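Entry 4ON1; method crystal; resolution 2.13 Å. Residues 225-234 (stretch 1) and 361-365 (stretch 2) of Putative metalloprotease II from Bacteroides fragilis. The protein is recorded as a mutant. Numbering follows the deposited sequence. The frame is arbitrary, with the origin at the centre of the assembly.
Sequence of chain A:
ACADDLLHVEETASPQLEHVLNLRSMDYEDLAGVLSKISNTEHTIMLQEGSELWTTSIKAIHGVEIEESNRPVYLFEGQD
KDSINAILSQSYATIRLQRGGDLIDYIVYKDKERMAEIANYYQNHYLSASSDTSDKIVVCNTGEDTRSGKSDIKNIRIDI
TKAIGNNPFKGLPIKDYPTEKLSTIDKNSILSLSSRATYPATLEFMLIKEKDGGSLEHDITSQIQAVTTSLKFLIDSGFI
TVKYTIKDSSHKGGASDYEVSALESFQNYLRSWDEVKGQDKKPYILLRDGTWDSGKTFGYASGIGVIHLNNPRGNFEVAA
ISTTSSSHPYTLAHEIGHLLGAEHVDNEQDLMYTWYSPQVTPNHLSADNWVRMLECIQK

Stretch 1 (225-234) QAVTTSLKFL
Stretch 2 (361-365) TPNHL

No direct hydrogen bond joins these two stretches; two waters, both held between Ser230 and His364, supply the polar links. Water 1 donates to Ser230 OG at 2.9 Å and lies 2.8 Å from His364 NE2. Water 2 donates to Ser230 O at 2.8 Å and accepts from His364 N at 2.7 Å. One bridge therefore joins side chain to side chain and the other backbone to backbone.

Ser230 N and Pro362 O are 3.3 Å apart, but the angle is poor, and this N instead donates to Ala226 O at 2.9 Å within the helix. Pro362 O also lies 3.2 Å from Ser230 CA, so the carbonyl rests against the helix backbone. In register, Ser230 CA is 4.7 Å from Asn363 CA.

A helix that begins earlier in the chain runs through Gln225 to Ser230 (phi/psi near -62/-40), and Thr229 N donates to Gln225 O at 2.9 Å. Leu231 breaks the helical run at -105/8 and occupies the N-cap position of the next helix, which starts at Lys232 and continues beyond Leu234; Leu234 N donates to Leu231 O at 3.0 Å. Stretch 2 has no regular helix or strand: Pro362 is at -82/50, Asn363 at -130/137 and His364 at -83/108.

Ser230, with chi1 in p (73°), points its CA-to-CB bond sideways and donates from OG to Val227 O at 2.6 Å, while the same oxygen accepts from water 1. Ser230, His364 and Ala226 are buried. The CA-to-CB bond of His364 is directed toward stretch 1, with chi1 in m (-68°) and chi2 at -76°. Ser230 O lies at the edge of its imidazole, near the ring plane, 3.4 Å from His364 CD2. Phe233 (chi1 p, 72°; chi2 105°) has its CA-to-CB bond toward stretch 2 and brings CE2 to 4.2 Å from His364 CD2.

The apolar part of the contact centres on Pro362, whose 73 Å² of covered surface is the largest share in either stretch. Its CA-to-CB bond is directed toward stretch 1 and its ring is C-gamma endo, with Pro362 CB 3.9 Å from Ala226 CB; the short alanine methyl offers a compact surface to the ring. Thr229, chi1 m (-63°), has its CA-to-CB bond toward stretch 2. Thr229 CG2 lies 3.7 Å from Pro362 O, 4.2 Å from Pro362 CG and 3.9 Å from Asn363 ND2. Asn363 (chi1 m, -58°; chi2 88°) starts away from the helix, but its amide end returns to Thr229. Altogether 295 Å² is buried, summed over both sides.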

ATOM      1  N   GLN A 225       3.282   0.167  -1.727  1.00  9.82           N
ATOM      2  CA  GLN A 225       4.264   1.228  -1.855  1.00 18.41           C
ATOM      3  C   GLN A 225       4.620   1.794  -0.476  1.00 16.01           C
ATOM      4  O   GLN A 225       5.791   2.010  -0.164  1.00 13.16           O
ATOM      5  CB  GLN A 225       3.719   2.322  -2.770  1.00 11.47           C
ATOM      6  CG  GLN A 225       4.615   3.518  -2.930  1.00 21.38           C
ATOM      7  CD  GLN A 225       5.331   3.505  -4.254  1.00 41.89           C
ATOM      8  OE1 GLN A 225       4.757   3.836  -5.301  1.00 28.82           O
ATOM      9  NE2 GLN A 225       6.596   3.107  -4.223  1.00 23.53           N
ATOM     10  N   ALA A 226       3.600   2.012   0.348  1.00 12.56           N
ATOM     11  CA  ALA A 226       3.814   2.487   1.713  1.00 17.38           C
ATOM     12  C   ALA A 226       4.582   1.468   2.563  1.00 15.32           C
ATOM     13  O   ALA A 226       5.475   1.848   3.326  1.00 14.82           O
ATOM     14  CB  ALA A 226       2.490   2.829   2.362  1.00 11.23           C
ATOM     15  N   VAL A 227       4.257   0.182   2.421  1.00 11.99           N
ATOM     16  CA  VAL A 227       5.021  -0.847   3.120  1.00 15.67           C
ATOM     17  C   VAL A 227       6.481  -0.744   2.726  1.00 16.20           C
ATOM     18  O   VAL A 227       7.370  -0.744   3.581  1.00 12.07           O
ATOM     19  CB  VAL A 227       4.547  -2.270   2.793  1.00 12.30           C
ATOM     20  CG1 VAL A 227       5.384  -3.287   3.570  1.00 14.95           C
ATOM     21  CG2 VAL A 227       3.065  -2.439   3.113  1.00  9.55           C
ATOM     22  N   THR A 228       6.706  -0.621   1.421  1.00 10.95           N
ATOM     23  CA  THR A 228       8.049  -0.566   0.858  1.00 12.97           C
ATOM     24  C   THR A 228       8.821   0.637   1.389  1.00 19.82           C
ATOM     25  O   THR A 228      10.008   0.539   1.703  1.00 12.25           O
ATOM     26  CB  THR A 228       7.992  -0.540  -0.680  1.00 17.74           C
ATOM     27  OG1 THR A 228       7.350  -1.741  -1.146  1.00 17.45           O
ATOM     28  CG2 THR A 228       9.384  -0.459  -1.274  1.00 10.46           C
ATOM     29  N   THR A 229       8.140   1.768   1.506  1.00 11.19           N
ATOM     30  CA  THR A 229       8.755   2.955   2.088  1.00 15.04           C
ATOM     31  C   THR A 229       9.112   2.723   3.556  1.00 16.70           C
ATOM     32  O   THR A 229      10.212   3.041   3.993  1.00 13.16           O
ATOM     33  CB  THR A 229       7.826   4.166   1.969  1.00 19.47           C
ATOM     34  OG1 THR A 229       7.617   4.461   0.583  1.00 19.16           O
ATOM     35  CG2 THR A 229       8.432   5.387   2.672  1.00 17.57           C
ATOM     36  N   SER A 230       8.195   2.121   4.305  1.00 12.75           N
ATOM     37  CA  SER A 230       8.421   1.911   5.729  1.00 14.86           C
ATOM     38  C   SER A 230       9.577   0.962   5.990  1.00 13.31           C
ATOM     39  O   SER A 230      10.221   1.045   7.039  1.00 16.14           O
ATOM     40  CB  SER A 230       7.152   1.381   6.400  1.00 10.39           C
ATOM     41  OG  SER A 230       6.909   0.020   6.065  1.00 11.10           O
ATOM     42  N   LEU A 231       9.854   0.077   5.033  1.00 10.26           N
ATOM     43  CA  LEU A 231      10.890  -0.940   5.212  1.00 12.12           C
ATOM     44  C   LEU A 231      12.168  -0.635   4.444  1.00 15.79           C
ATOM     45  O   LEU A 231      13.069  -1.480   4.369  1.00 17.35           O
ATOM     46  CB  LEU A 231      10.365  -2.317   4.797  1.00 12.01           C
ATOM     47  CG  LEU A 231       9.137  -2.799   5.573  1.00 19.00           C
ATOM     48  CD1 LEU A 231       8.807  -4.248   5.222  1.00 14.72           C
ATOM     49  CD2 LEU A 231       9.388  -2.654   7.068  1.00 15.10           C
ATOM     50  N   LYS A 232      12.249   0.563   3.869  1.00 13.90           N
ATOM     51  CA  LYS A 232      13.432   0.969   3.109  1.00 14.37           C
ATOM     52  C   LYS A 232      14.729   0.808   3.906  1.00 16.50           C
ATOM     53  O   LYS A 232      15.764   0.403   3.357  1.00 17.31           O
ATOM     54  CB  LYS A 232      13.303   2.422   2.652  1.00 22.50           C
ATOM     55  CG  LYS A 232      14.463   2.884   1.779  1.00 39.92           C
ATOM     56  CD  LYS A 232      14.338   4.349   1.369  1.00 50.65           C
ATOM     57  CE  LYS A 232      13.162   4.579   0.437  1.00 61.37           C
ATOM     58  NZ  LYS A 232      12.720   6.002   0.449  1.00 72.50           N
ATOM     59  N   PHE A 233      14.687   1.123   5.196  1.00 14.93           N
ATOM     60  CA  PHE A 233      15.899   1.029   6.009  1.00 19.98           C
ATOM     61  C   PHE A 233      16.448  -0.393   6.100  1.00 17.40           C
ATOM     62  O   PHE A 233      17.646  -0.586   6.288  1.00 24.90           O
ATOM     63  CB  PHE A 233      15.649   1.596   7.411  1.00 18.87           C
ATOM     64  CG  PHE A 233      14.769   0.739   8.287  1.00 21.02           C
ATOM     65  CD1 PHE A 233      15.318  -0.020   9.313  1.00 21.88           C
ATOM     66  CD2 PHE A 233      13.393   0.725   8.112  1.00 23.83           C
ATOM     67  CE1 PHE A 233      14.513  -0.786  10.141  1.00 21.84           C
ATOM     68  CE2 PHE A 233      12.584  -0.044   8.933  1.00 18.99           C
ATOM     69  CZ  PHE A 233      13.143  -0.802   9.946  1.00 28.49           C
ATOM     70  N   LEU A 234      15.582  -1.383   5.925  1.00 17.18           N
ATOM     71  CA  LEU A 234      16.025  -2.775   5.900  1.00 15.10           C
ATOM     72  C   LEU A 234      16.406  -3.227   4.486  1.00 22.60           C
ATOM     73  O   LEU A 234      17.195  -4.160   4.315  1.00 21.92           O
ATOM     74  CB  LEU A 234      14.933  -3.688   6.458  1.00 14.40           C
ATOM     75  CG  LEU A 234      14.534  -3.529   7.927  1.00 21.67           C
ATOM     76  CD1 LEU A 234      13.400  -4.496   8.287  1.00 17.74           C
ATOM     77  CD2 LEU A 234      15.724  -3.777   8.818  1.00 22.34           C
ATOM     78  N   THR A 361       2.859   9.417   8.714  1.00 31.45           N
ATOM     79  CA  THR A 361       3.639   9.172   7.502  1.00 21.04           C
ATOM     80  C   THR A 361       4.007   7.697   7.476  1.00 20.94           C
ATOM     81  O   THR A 361       4.031   7.054   8.528  1.00 21.30           O
ATOM     82  CB  THR A 361       4.923  10.028   7.451  1.00 25.14           C
ATOM     83  OG1 THR A 361       5.847   9.562   8.444  1.00 26.83           O
ATOM     84  CG2 THR A 361       4.607  11.501   7.688  1.00 27.78           C
ATOM     85  N   PRO A 362       4.296   7.146   6.285  1.00 14.82           N
ATOM     86  CA  PRO A 362       4.613   5.713   6.233  1.00 17.42           C
ATOM     87  C   PRO A 362       6.063   5.418   6.598  1.00 19.74           C
ATOM     88  O   PRO A 362       6.743   4.673   5.889  1.00 21.63           O
ATOM     89  CB  PRO A 362       4.329   5.350   4.773  1.00 16.62           C
ATOM     90  CG  PRO A 362       4.632   6.612   4.026  1.00 20.78           C
ATOM     91  CD  PRO A 362       4.203   7.742   4.938  1.00 20.00           C
ATOM     92  N   ASN A 363       6.512   5.976   7.718  1.00 18.63           N
ATOM     93  CA  ASN A 363       7.896   5.855   8.152  1.00 20.94           C
ATOM     94  C   ASN A 363       7.985   5.408   9.599  1.00 22.65           C
ATOM     95  O   ASN A 363       7.231   5.886  10.446  1.00 17.21           O
ATOM     96  CB  ASN A 363       8.639   7.189   8.001  1.00 21.47           C
ATOM     97  CG  ASN A 363       8.633   7.707   6.576  1.00 28.41           C
ATOM     98  OD1 ASN A 363       7.710   8.415   6.157  1.00 31.30           O
ATOM     99  ND2 ASN A 363       9.669   7.365   5.825  1.00 19.52           N
ATOM    100  N   HIS A 364       8.893   4.477   9.875  1.00 16.24           N
ATOM    101  CA  HIS A 364       9.239   4.138  11.249  1.00 15.03           C
ATOM    102  C   HIS A 364      10.266   5.144  11.750  1.00 22.35           C
ATOM    103  O   HIS A 364      11.432   5.103  11.353  1.00 19.26           O
ATOM    104  CB  HIS A 364       9.788   2.708  11.349  1.00 13.22           C
ATOM    105  CG  HIS A 364       8.768   1.653  11.063  1.00 15.96           C
ATOM    106  ND1 HIS A 364       7.792   1.294  11.969  1.00 17.97           N
ATOM    107  CD2 HIS A 364       8.572   0.876   9.969  1.00 13.18           C
ATOM    108  CE1 HIS A 364       7.037   0.343  11.445  1.00 19.95           C
ATOM    109  NE2 HIS A 364       7.488   0.071  10.232  1.00 10.89           N
ATOM    110  N   LEU A 365       9.832   6.033  12.637  1.00 18.88           N
ATOM    111  CA  LEU A 365      10.690   7.095  13.134  1.00 20.27           C
ATOM    112  C   LEU A 365      11.201   6.772  14.535  1.00 23.74           C
ATOM    113  O   LEU A 365      12.036   7.487  15.089  1.00 31.37           O
ATOM    114  CB  LEU A 365       9.939   8.424  13.140  1.00 24.43           C
ATOM    115  CG  LEU A 365       9.249   8.824  11.832  1.00 29.98           C
ATOM    116  CD1 LEU A 365       8.427  10.104  12.033  1.00 22.49           C
ATOM    117  CD2 LEU A 365      10.256   8.990  10.690  1.00 23.53           C
TER
HETATM  118  O   HOH W   1       6.185  -1.530   8.408  1.00 10.85           O
HETATM  119  O   HOH W   2      10.796   3.577   8.154  1.00 16.36           O